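Local coordinates for protein transcriptional repressor (Vibrio fischeri, PDB 3KV1) that probably represses transcription as a member of the SorC family, with a domain thought to bind a sugar ligand and thereby control DNA binding, at residues 51-56 and 82-87; 57-62 and 149-154; 25-30 and 251-256; 39-44 and 225-230. One frame throughout, in Å; residues are numbered along the deposited sequence.

Interaction 1: residues 51-56 and 82-87; sequences NNLQEG and ARFVSA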
loop_
_atom_site.group_PDB
_atom_site.type_symbol
_atom_site.label_atom_id
_atom_site.label_comp_id
_atom_site.label_asym_id
_atom_site.label_seq_id
_atom_site.Cartn_x
_atom_site.Cartn_y
_atom_site.Cartn_z
ATOM N N ASN A 51 -8.643 1.659 -25.054
ATOM C CA ASN A 51 -8.066 2.078 -26.330
ATOM C C ASN A 51 -6.809 2.933 -26.196
ATOM O O ASN A 51 -5.960 2.925 -27.078
ATOM C CB ASN A 51 -9.091 2.867 -27.131
ATOM C CG ASN A 51 -10.271 2.026 -27.573
ATOM O OD1 ASN A 51 -10.121 0.872 -27.937
ATOM N ND2 ASN A 51 -11.451 2.622 -27.564
ATOM N N ASN A 52 -6.672 3.679 -25.103
ATOM C CA ASN A 52 -5.606 4.699 -25.074
ATOM C C ASN A 52 -4.419 4.425 -24.175
ATOM O O ASN A 52 -3.338 4.990 -24.382
ATOM C CB ASN A 52 -6.196 6.078 -24.740
ATOM C CG ASN A 52 -7.030 6.628 -25.876
ATOM O OD1 ASN A 52 -6.492 7.237 -26.787
ATOM N ND2 ASN A 52 -8.339 6.376 -25.850
ATOM N N LEU A 53 -4.603 3.565 -23.180
ATOM C CA LEU A 53 -3.554 3.340 -22.184
ATOM C C LEU A 53 -2.556 2.302 -22.712
ATOM O O LEU A 53 -2.824 1.110 -22.707
ATOM C CB LEU A 53 -4.199 2.881 -20.860
ATOM C CG LEU A 53 -3.239 2.545 -19.730
ATOM C CD1 LEU A 53 -2.356 3.748 -19.403
ATOM C CD2 LEU A 53 -4.060 2.109 -18.493
ATOM N N GLN A 54 -1.393 2.746 -23.180
ATOM C CA GLN A 54 -0.436 1.812 -23.785
ATOM C C GLN A 54 0.449 1.120 -22.745
ATOM O O GLN A 54 0.641 1.642 -21.648
ATOM C CB GLN A 54 0.467 2.553 -24.787
ATOM C CG GLN A 54 -0.309 3.292 -25.910
ATOM C CD GLN A 54 -1.234 2.345 -26.671
ATOM O OE1 GLN A 54 -0.769 1.425 -27.345
ATOM N NE2 GLN A 54 -2.541 2.552 -26.548
ATOM N N GLU A 55 0.985 -0.042 -23.104
ATOM C CA GLU A 55 2.017 -0.688 -22.289
ATOM C C GLU A 55 3.076 0.344 -21.926
ATOM O O GLU A 55 3.499 1.143 -22.771
ATOM C CB GLU A 55 2.664 -1.842 -23.062
ATOM C CG GLU A 55 3.264 -1.420 -24.393
ATOM C CD GLU A 55 4.241 -2.446 -24.948
ATOM O OE1 GLU A 55 4.172 -3.619 -24.522
ATOM O OE2 GLU A 55 5.076 -2.077 -25.804
ATOM N N GLY A 56 3.501 0.348 -20.665
ATOM C CA GLY A 56 4.543 1.266 -20.235
ATOM C C GLY A 56 4.066 2.648 -19.791
ATOM O O GLY A 56 4.857 3.457 -19.295
ATOM N N ALA A 82 0.529 -1.735 -18.046
ATOM C CA ALA A 82 0.475 -0.325 -17.646
ATOM C C ALA A 82 0.598 -0.237 -16.122
ATOM O O ALA A 82 0.449 -1.244 -15.424
ATOM C CB ALA A 82 -0.820 0.296 -18.115
ATOM N N ARG A 83 0.914 0.946 -15.609
ATOM C CA ARG A 83 1.075 1.099 -14.169
ATOM C C ARG A 83 -0.074 1.952 -13.658
ATOM O O ARG A 83 -0.549 2.891 -14.340
ATOM C CB ARG A 83 2.404 1.775 -13.793
ATOM C CG ARG A 83 3.605 0.840 -13.621
ATOM C CD ARG A 83 4.770 1.568 -12.935
ATOM N NE ARG A 83 5.263 2.673 -13.752
ATOM C CZ ARG A 83 5.743 3.822 -13.285
ATOM N NH1 ARG A 83 5.819 4.056 -11.977
ATOM N NH2 ARG A 83 6.161 4.747 -14.141
ATOM N N PHE A 84 -0.524 1.612 -12.457
ATOM C CA PHE A 84 -1.558 2.384 -11.775
ATOM C C PHE A 84 -0.983 2.869 -10.443
ATOM O O PHE A 84 -0.638 2.047 -9.582
ATOM C CB PHE A 84 -2.800 1.509 -11.568
ATOM C CG PHE A 84 -3.445 1.104 -12.865
ATOM C CD1 PHE A 84 -3.085 -0.089 -13.482
ATOM C CD2 PHE A 84 -4.304 1.977 -13.520
ATOM C CE1 PHE A 84 -3.671 -0.443 -14.709
ATOM C CE2 PHE A 84 -4.859 1.640 -14.732
ATOM C CZ PHE A 84 -4.525 0.416 -15.332
ATOM N N VAL A 85 -0.839 4.192 -10.307
ATOM C CA VAL A 85 -0.106 4.797 -9.199
ATOM C C VAL A 85 -1.055 5.591 -8.317
ATOM O O VAL A 85 -1.791 6.460 -8.820
ATOM C CB VAL A 85 0.978 5.770 -9.709
ATOM C CG1 VAL A 85 1.842 6.229 -8.539
ATOM C CG2 VAL A 85 1.843 5.096 -10.798
ATOM N N SER A 86 -1.062 5.309 -7.011
ATOM C CA SER A 86 -1.938 6.081 -6.103
ATOM C C SER A 86 -1.539 7.531 -6.050
ATOM O O SER A 86 -0.352 7.850 -5.867
ATOM C CB SER A 86 -1.837 5.507 -4.688
ATOM O OG SER A 86 -2.369 4.205 -4.659
ATOM N N ALA A 87 -2.522 8.429 -6.181
ATOM C CA ALA A 87 -2.260 9.863 -6.140
ATOM C C ALA A 87 -2.620 10.454 -4.798
ATOM O O ALA A 87 -2.528 11.662 -4.610
ATOM C CB ALA A 87 -3.075 10.603 -7.232
#

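Interaction 2: residues 57-62 and 149-154; sequences MAVAVG and AEFALV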
loop_
_atom_site.group_PDB
_atom_site.type_symbol
_atom_site.label_atom_id
_atom_site.label_comp_id
_atom_site.label_asym_id
_atom_site.label_seq_id
_atom_site.Cartn_x
_atom_site.Cartn_y
_atom_site.Cartn_z
HETATM N N MSE A 57 2.783 2.952 -20.000
HETATM C CA MSE A 57 2.215 4.215 -19.531
HETATM C C MSE A 57 1.642 4.000 -18.141
HETATM O O MSE A 57 1.476 2.857 -17.680
HETATM C CB MSE A 57 1.125 4.721 -20.477
HETATM C CG MSE A 57 1.671 4.973 -21.876
HETATM SE SE MSE A 57 0.340 5.879 -22.978
HETATM C CE MSE A 57 1.456 6.216 -24.529
ATOM N N ALA A 58 1.359 5.106 -17.494
ATOM C CA ALA A 58 0.903 5.109 -16.112
ATOM C C ALA A 58 -0.325 5.981 -15.945
ATOM O O ALA A 58 -0.526 6.953 -16.694
ATOM C CB ALA A 58 2.008 5.626 -15.226
ATOM N N VAL A 59 -1.111 5.652 -14.925
ATOM C CA VAL A 59 -2.307 6.431 -14.548
ATOM C C VAL A 59 -2.181 6.841 -13.074
ATOM O O VAL A 59 -1.920 5.966 -12.204
ATOM C CB VAL A 59 -3.627 5.584 -14.722
ATOM C CG1 VAL A 59 -4.846 6.465 -14.458
ATOM C CG2 VAL A 59 -3.691 4.921 -16.132
ATOM N N ALA A 60 -2.296 8.148 -12.780
ATOM C CA ALA A 60 -2.362 8.640 -11.404
ATOM C C ALA A 60 -3.811 8.497 -10.987
ATOM O O ALA A 60 -4.649 9.127 -11.615
ATOM C CB ALA A 60 -1.977 10.109 -11.341
ATOM N N VAL A 61 -4.082 7.779 -9.892
ATOM C CA VAL A 61 -5.448 7.360 -9.579
ATOM C C VAL A 61 -5.916 7.998 -8.260
ATOM O O VAL A 61 -5.216 7.924 -7.250
ATOM C CB VAL A 61 -5.490 5.823 -9.467
ATOM C CG1 VAL A 61 -6.874 5.332 -8.985
ATOM C CG2 VAL A 61 -5.114 5.146 -10.835
ATOM N N GLY A 62 -7.077 8.662 -8.284
ATOM C CA GLY A 62 -7.632 9.237 -7.056
ATOM C C GLY A 62 -8.571 8.265 -6.360
ATOM O O GLY A 62 -8.589 7.077 -6.653
ATOM N N ALA A 149 2.718 10.806 -14.755
ATOM C CA ALA A 149 1.837 9.893 -15.471
ATOM C C ALA A 149 1.247 10.542 -16.722
ATOM O O ALA A 149 1.008 11.747 -16.767
ATOM C CB ALA A 149 0.675 9.440 -14.546
ATOM N N GLU A 150 0.958 9.706 -17.706
ATOM C CA GLU A 150 0.266 10.125 -18.917
ATOM C C GLU A 150 -1.220 10.463 -18.657
ATOM O O GLU A 150 -1.778 11.292 -19.334
ATOM C CB GLU A 150 0.325 8.981 -19.958
ATOM C CG GLU A 150 1.733 8.746 -20.622
ATOM C CD GLU A 150 2.639 7.800 -19.844
ATOM O OE1 GLU A 150 3.649 7.345 -20.427
ATOM O OE2 GLU A 150 2.344 7.468 -18.671
ATOM N N PHE A 151 -1.852 9.749 -17.723
ATOM C CA PHE A 151 -3.275 9.929 -17.400
ATOM C C PHE A 151 -3.465 10.168 -15.922
ATOM O O PHE A 151 -2.635 9.735 -15.127
ATOM C CB PHE A 151 -4.073 8.650 -17.703
ATOM C CG PHE A 151 -3.983 8.207 -19.142
ATOM C CD1 PHE A 151 -2.893 7.421 -19.576
ATOM C CD2 PHE A 151 -4.997 8.545 -20.037
ATOM C CE1 PHE A 151 -2.796 7.018 -20.897
ATOM C CE2 PHE A 151 -4.907 8.139 -21.382
ATOM C CZ PHE A 151 -3.802 7.366 -21.794
ATOM N N ALA A 152 -4.608 10.783 -15.560
ATOM C CA ALA A 152 -5.070 10.758 -14.172
ATOM C C ALA A 152 -6.521 10.332 -14.216
ATOM O O ALA A 152 -7.243 10.679 -15.159
ATOM C CB ALA A 152 -4.918 12.157 -13.487
ATOM N N LEU A 153 -6.953 9.557 -13.233
ATOM C CA LEU A 153 -8.339 9.124 -13.196
ATOM C C LEU A 153 -8.889 9.657 -11.867
ATOM O O LEU A 153 -8.491 9.218 -10.794
ATOM C CB LEU A 153 -8.357 7.594 -13.292
ATOM C CG LEU A 153 -9.715 6.931 -13.206
ATOM C CD1 LEU A 153 -10.524 7.327 -14.462
ATOM C CD2 LEU A 153 -9.456 5.433 -13.167
ATOM N N VAL A 154 -9.741 10.673 -11.931
ATOM C CA VAL A 154 -10.166 11.310 -10.689
ATOM C C VAL A 154 -11.663 11.571 -10.689
ATOM O O VAL A 154 -12.281 11.744 -11.755
ATOM C CB VAL A 154 -9.420 12.648 -10.502
ATOM C CG1 VAL A 154 -7.929 12.415 -10.164
ATOM C CG2 VAL A 154 -9.583 13.546 -11.773
#

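Interaction 3: residues 25-30 and 251-256; sequences ALISLD and TSVSCA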
loop_
_atom_site.group_PDB
_atom_site.type_symbol
_atom_site.label_atom_id
_atom_site.label_comp_id
_atom_site.label_asym_id
_atom_site.label_seq_id
_atom_site.Cartn_x
_atom_site.Cartn_y
_atom_site.Cartn_z
ATOM N N ALA A 25 -15.293 14.569 -24.405
ATOM C CA ALA A 25 -16.366 14.515 -23.432
ATOM C C ALA A 25 -17.069 13.189 -23.683
ATOM O O ALA A 25 -17.371 12.838 -24.843
ATOM C CB ALA A 25 -17.312 15.701 -23.616
ATOM N N LEU A 26 -17.232 12.415 -22.623
ATOM C CA LEU A 26 -17.864 11.097 -22.700
ATOM C C LEU A 26 -19.209 11.228 -21.945
ATOM O O LEU A 26 -19.222 11.332 -20.717
ATOM C CB LEU A 26 -16.966 10.071 -21.998
ATOM C CG LEU A 26 -15.509 10.061 -22.538
ATOM C CD1 LEU A 26 -14.679 9.033 -21.772
ATOM C CD2 LEU A 26 -15.560 9.691 -24.015
ATOM N N ILE A 27 -20.327 11.192 -22.671
ATOM C CA ILE A 27 -21.618 11.478 -22.046
ATOM C C ILE A 27 -22.531 10.261 -22.036
ATOM O O ILE A 27 -22.826 9.667 -23.081
ATOM C CB ILE A 27 -22.317 12.650 -22.782
ATOM C CG1 ILE A 27 -21.465 13.906 -22.697
ATOM C CG2 ILE A 27 -23.729 12.901 -22.230
ATOM C CD1 ILE A 27 -21.130 14.314 -21.278
ATOM N N SER A 28 -22.985 9.892 -20.843
ATOM C CA SER A 28 -23.858 8.734 -20.680
ATOM C C SER A 28 -25.313 9.191 -20.517
ATOM O O SER A 28 -25.599 10.270 -19.968
ATOM C CB SER A 28 -23.397 7.885 -19.472
ATOM O OG SER A 28 -23.602 8.582 -18.256
ATOM N N LEU A 29 -26.240 8.374 -21.002
ATOM C CA LEU A 29 -27.655 8.696 -20.860
ATOM C C LEU A 29 -28.031 8.718 -19.381
ATOM O O LEU A 29 -27.435 8.014 -18.560
ATOM C CB LEU A 29 -28.512 7.675 -21.602
ATOM C CG LEU A 29 -28.254 7.672 -23.114
ATOM C CD1 LEU A 29 -29.048 6.576 -23.777
ATOM C CD2 LEU A 29 -28.605 9.041 -23.709
ATOM N N ASP A 30 -29.029 9.525 -19.032
ATOM C CA ASP A 30 -29.488 9.580 -17.650
ATOM C C ASP A 30 -30.022 8.242 -17.151
ATOM O O ASP A 30 -30.781 7.552 -17.857
ATOM C CB ASP A 30 -30.575 10.666 -17.484
ATOM C CG ASP A 30 -30.030 12.082 -17.666
ATOM O OD1 ASP A 30 -28.822 12.324 -17.396
ATOM O OD2 ASP A 30 -30.823 12.967 -18.069
ATOM N N THR A 251 -19.501 12.141 -17.843
ATOM C CA THR A 251 -20.611 12.566 -17.003
ATOM C C THR A 251 -21.924 12.218 -17.709
ATOM O O THR A 251 -21.922 11.537 -18.733
ATOM C CB THR A 251 -20.515 14.102 -16.636
ATOM O OG1 THR A 251 -21.448 14.433 -15.593
ATOM C CG2 THR A 251 -20.804 15.008 -17.866
ATOM N N SER A 252 -23.044 12.648 -17.141
ATOM C CA SER A 252 -24.372 12.272 -17.650
ATOM C C SER A 252 -24.938 13.361 -18.593
ATOM O O SER A 252 -24.440 14.483 -18.593
ATOM C CB SER A 252 -25.362 12.146 -16.489
ATOM O OG SER A 252 -25.632 13.429 -15.925
ATOM N N VAL A 253 -25.993 13.038 -19.347
ATOM C CA VAL A 253 -26.655 14.033 -20.181
ATOM C C VAL A 253 -27.110 15.237 -19.339
ATOM O O VAL A 253 -26.866 16.398 -19.692
ATOM C CB VAL A 253 -27.880 13.433 -20.938
ATOM C CG1 VAL A 253 -28.757 14.540 -21.546
ATOM C CG2 VAL A 253 -27.404 12.464 -22.043
ATOM N N SER A 254 -27.790 14.977 -18.229
ATOM C CA SER A 254 -28.262 16.107 -17.394
ATOM C C SER A 254 -27.127 16.991 -16.873
ATOM O O SER A 254 -27.285 18.237 -16.824
ATOM C CB SER A 254 -29.123 15.627 -16.223
ATOM O OG SER A 254 -30.405 15.330 -16.691
ATOM N N CYS A 255 -26.011 16.386 -16.444
ATOM C CA CYS A 255 -24.862 17.210 -16.028
ATOM C C CYS A 255 -24.368 18.062 -17.189
ATOM O O CYS A 255 -24.054 19.247 -17.012
ATOM C CB CYS A 255 -23.682 16.395 -15.497
ATOM S SG CYS A 255 -23.984 15.643 -13.888
ATOM N N ALA A 256 -24.282 17.459 -18.373
ATOM C CA ALA A 256 -23.801 18.187 -19.547
ATOM C C ALA A 256 -24.699 19.387 -19.842
ATOM O O ALA A 256 -24.210 20.489 -20.113
ATOM C CB ALA A 256 -23.736 17.274 -20.766
#

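Interaction 4: residues 39-44 and 225-230; sequences KQVAAL and VAMASE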
loop_
_atom_site.group_PDB
_atom_site.type_symbol
_atom_site.label_atom_id
_atom_site.label_comp_id
_atom_site.label_asym_id
_atom_site.label_seq_id
_atom_site.Cartn_x
_atom_site.Cartn_y
_atom_site.Cartn_z
ATOM N N LYS A 39 -22.093 3.609 -12.930
ATOM C CA LYS A 39 -21.733 2.444 -13.722
ATOM C C LYS A 39 -21.663 2.796 -15.187
ATOM O O LYS A 39 -20.785 2.309 -15.901
ATOM C CB LYS A 39 -22.759 1.348 -13.556
ATOM C CG LYS A 39 -22.616 0.627 -12.230
ATOM C CD LYS A 39 -23.733 -0.419 -12.103
ATOM C CE LYS A 39 -23.454 -1.408 -10.977
ATOM N NZ LYS A 39 -24.518 -2.463 -10.965
ATOM N N GLN A 40 -22.618 3.607 -15.656
ATOM C CA GLN A 40 -22.662 3.881 -17.089
ATOM C C GLN A 40 -21.553 4.855 -17.494
ATOM O O GLN A 40 -21.008 4.746 -18.591
ATOM C CB GLN A 40 -24.044 4.394 -17.522
ATOM C CG GLN A 40 -25.102 3.347 -17.429
ATOM C CD GLN A 40 -24.795 2.190 -18.338
ATOM O OE1 GLN A 40 -24.467 2.392 -19.504
ATOM N NE2 GLN A 40 -24.863 0.974 -17.804
ATOM N N VAL A 41 -21.265 5.820 -16.626
ATOM C CA VAL A 41 -20.132 6.734 -16.831
ATOM C C VAL A 41 -18.833 5.914 -16.817
ATOM O O VAL A 41 -17.944 6.094 -17.648
ATOM C CB VAL A 41 -20.095 7.796 -15.709
ATOM C CG1 VAL A 41 -18.782 8.561 -15.716
ATOM C CG2 VAL A 41 -21.276 8.760 -15.887
ATOM N N ALA A 42 -18.745 4.997 -15.871
ATOM C CA ALA A 42 -17.542 4.172 -15.762
ATOM C C ALA A 42 -17.355 3.291 -17.003
ATOM O O ALA A 42 -16.207 2.998 -17.396
ATOM C CB ALA A 42 -17.563 3.337 -14.493
ATOM N N ALA A 43 -18.453 2.919 -17.673
ATOM C CA ALA A 43 -18.329 2.096 -18.881
ATOM C C ALA A 43 -17.614 2.854 -19.994
ATOM O O ALA A 43 -16.795 2.298 -20.737
ATOM C CB ALA A 43 -19.717 1.616 -19.378
ATOM N N LEU A 44 -17.912 4.136 -20.106
ATOM C CA LEU A 44 -17.342 4.909 -21.187
ATOM C C LEU A 44 -15.874 5.149 -20.859
ATOM O O LEU A 44 -15.024 5.126 -21.750
ATOM C CB LEU A 44 -18.061 6.258 -21.283
ATOM C CG LEU A 44 -19.557 6.136 -21.643
ATOM C CD1 LEU A 44 -20.155 7.545 -21.691
ATOM C CD2 LEU A 44 -19.753 5.412 -22.977
ATOM N N VAL A 225 -8.626 12.605 -16.650
ATOM C CA VAL A 225 -9.971 12.120 -16.913
ATOM C C VAL A 225 -10.761 12.308 -15.622
ATOM O O VAL A 225 -10.441 11.687 -14.598
ATOM C CB VAL A 225 -9.955 10.610 -17.188
ATOM C CG1 VAL A 225 -11.419 10.109 -17.371
ATOM C CG2 VAL A 225 -9.056 10.278 -18.407
ATOM N N ALA A 226 -11.790 13.137 -15.682
ATOM C CA ALA A 226 -12.532 13.498 -14.471
ATOM C C ALA A 226 -13.970 13.019 -14.631
ATOM O O ALA A 226 -14.608 13.180 -15.688
ATOM C CB ALA A 226 -12.483 15.005 -14.225
HETATM N N MSE A 227 -14.514 12.519 -13.533
HETATM C CA MSE A 227 -15.754 11.789 -13.584
HETATM C C MSE A 227 -16.754 12.285 -12.526
HETATM O O MSE A 227 -16.419 12.355 -11.350
HETATM C CB MSE A 227 -15.414 10.314 -13.356
HETATM C CG MSE A 227 -14.247 9.790 -14.219
HETATM SE SE MSE A 227 -14.031 7.925 -13.678
HETATM C CE MSE A 227 -16.029 7.469 -13.782
ATOM N N ALA A 228 -17.980 12.615 -12.933
ATOM C CA ALA A 228 -19.028 12.914 -11.948
ATOM C C ALA A 228 -20.365 12.484 -12.523
ATOM O O ALA A 228 -20.592 12.619 -13.711
ATOM C CB ALA A 228 -19.058 14.389 -11.632
ATOM N N SER A 229 -21.281 12.009 -11.690
ATOM C CA SER A 229 -22.546 11.513 -12.235
ATOM C C SER A 229 -23.774 12.313 -11.827
ATOM O O SER A 229 -24.835 12.208 -12.445
ATOM C CB SER A 229 -22.763 10.052 -11.834
ATOM O OG SER A 229 -21.935 9.207 -12.596
ATOM N N GLU A 230 -23.643 13.081 -10.762
ATOM C CA GLU A 230 -24.818 13.669 -10.121
ATOM C C GLU A 230 -25.046 15.112 -10.527
ATOM O O GLU A 230 -24.252 15.986 -10.184
ATOM C CB GLU A 230 -24.676 13.560 -8.608
ATOM C CG GLU A 230 -24.674 12.133 -8.098
ATOM C CD GLU A 230 -24.023 11.995 -6.724
ATOM O OE1 GLU A 230 -24.749 11.950 -5.708
ATOM O OE2 GLU A 230 -22.778 11.921 -6.663
#

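Interaction 1: residues 51-56 and 82-87
Leu-53, the first residue to leave the helical conformation after helix 34-52, carries most of its segment's share of this contact, in which the turn 53-56 leans on the start of strand 83-86. Its CG stands anti to the backbone N (chi1 177°), and the isobutyl fork reaches down to the strand. Ala-82 CB sits at the base of that fork, 3.7 Å from Leu-53 CG and close to both methyls. One branch goes further: Leu-53 CD2 touches the outer end of the Phe-84 ring, 3.6 Å from CZ, in an oblique approach. The ring reaches back toward Leu-53 because Phe-84 CG lies beside its own backbone N (chi1 -65°). All three residues are buried, and Val-59 of the neighbouring strand touches both Leu-53 and Phe-84, while helix 100-111 packs on the ring through Cys-104 and Leu-107. The other side of the contact is loose and exposed. Gln-54 points away, its carbonyl O 4.1 Å from Ala-82 CB, and its chain folds back so that NE2 makes a weak bond of 3.4 Å to Asn-52 O. Gly-56, at a positive phi of 87°, grazes Ala-82 through backbone atoms alone and pairs with Asn-81 by its main chain. Between the two segments the grip is thus purely apolar; the carbonyl of Leu-53 is instead bound by Arg-80. A leucine in the turn from a helix to the next strand, packed on the strand alongside, fits the layered alpha/beta, Rossmann-like build of this domain.

Interaction 2: residues 57-62 and 149-154
Backbone bonding joins strands 58-61 and 151-158 in parallel, the bonds alternating from one strand to the other. Phe-151 N gives a longer bond to Ala-58 O (3.3 Å), Ala-60 N reaches Phe-151 O, Leu-153 N binds Ala-60 O at 2.8 Å, and Gly-62 N meets Leu-153 O almost along its C=O axis (167°). CA-H...O contacts fill in, the shorter from Ala-152 CA to Ala-60 O. Strands 58-61 and 151-158 are adjacent in the parallel part of the central sheet of a Rossmann-like alpha/beta domain, and strand 83-86 bonds along the other edge of 58-61. A side chain extends the pairing at its beginning: Glu-150, bent at chi2 (87°), swings its carboxylate back so that OE2 accepts from Ala-58 N at 2.8 Å, from above the carboxylate plane. That same carboxylate crosses the selenomethionine Met-57, whose CG lies 3.4 Å from Glu-150 OE1. Apolar contacts divide by face. With Phe-151 and Leu-153, Val-59 lines one side, its CG1 3.9 Å from Leu-153 CB, and Tyr-48 and Val-45 of helix 34-52 lie against this face; the small methyls of Ala-60 and Ala-152 meet on the other. Met-57 SE makes a Met-aromatic contact at the edge of the Phe-151 ring, 3.9 Å from CE1.

Interaction 3: residues 25-30 and 251-256
The side chain of Ile-27 is the main bump here, lying in the hollow formed where strand 248-252 turns into helix 253-264. Its two arms divide the work: CG2, anti to the backbone N, fits against the start of the helix, 3.7 Å from Val-253 CG2, while CD1 runs beside Thr-251 and presses tightly on its CG2 at 3.5 Å before reaching Ala-256 CB one turn into the helix. Val-253 is the answering bump, its CG2 set between Ile-27 and the outer Leu-29, with Leu-29 CD2 4.0 Å away. Leu-16 of helix 10-20 closes over Ile-27 and Ala-256. Beneath, the strands pair in parallel: Thr-251 N bonds to Leu-26 O, Ser-28 N to Thr-251 O at 2.9 Å, and Val-253 N to Ser-28 O on a bent path (135°). At the rim Asp-30 curls over the helix start; OD1 takes Ser-254 N through its syn lone pair (3.0 Å), and OD2 takes Ser-254 OG at 2.8 Å. Ser-252, the N-cap residue, accepts from Cys-255 N with its OG (3.0 Å). Two first-turn amides of helix 253-264 are thus capped by side-chain oxygens, and the helix dipole there would probably favour the charged form of Asp-30.

Interaction 4: residues 39-44 and 225-230
Met-227, a buried selenomethionine near the end of strand 223-227, sends its side chain up from the sheet to helix 34-52. From CB the chain leaves with CG anti to the carbonyl carbon (chi1 -48°) and stays extended through SE. CB stays 4.5 Å from Val-41 CG1 and CG lies further off, while SE meets Leu-153 of the neighbouring strand rather than the helix. At the last torsion it bends (chi3 47°), bringing CE against the helix. There the terminal methyl lies 3.5 Å from Val-41 CG1 and 4.1 Å from Ala-42 CA, with Ala-42 CB a little further off. Val-41 and Met-227 run antiparallel where they overlap, so the tip of one rides along the branch of the other. The second methyl of Val-41 serves another partner: CG2 faces the hydroxyl of Ser-229, 3.4 Å from OG, just beyond the strand. Val-41 thus straddles two residues that both point to the helix, whereas Ala-228 between them points away and offers its carbonyl O to Thr-251 OG1. Val-70 of helix 65-72 also touches Met-227 and Ala-42, so a second helix helps enclose the selenomethionine, and Val-41 also reaches Ser-28 of strand 24-28. A helix laid over the parallel part of a mixed sheet, with side chains from a strand and the residues that follow it reaching the helix, is the layered alpha/beta packing of Rossmann-like domains.

In the fold
All four contacts reach the same central sheet, and helix 34-52 serves both interaction 1 and interaction 4, whose centres are 18 Å apart. Interactions 1 and 2 abut at 7 Å between centres, strand 58-61 bonding to 83-86 through Val-85 N and Val-59 O (2.8 Å). Interaction 2 passes to interaction 4 by Ala-152 O and Val-225 N (2.8 Å), and 4 to 3 by Thr-251 OG1 and Ala-228 O (2.8 Å). Interaction 3, joining distant parts of the chain, encloses the others in sequence; its centre is 25 Å from that of interaction 1. Bound glycerols, probably from crystallisation, lie near Gln-54, Leu-26 and Leu-44, but establish no sugar site.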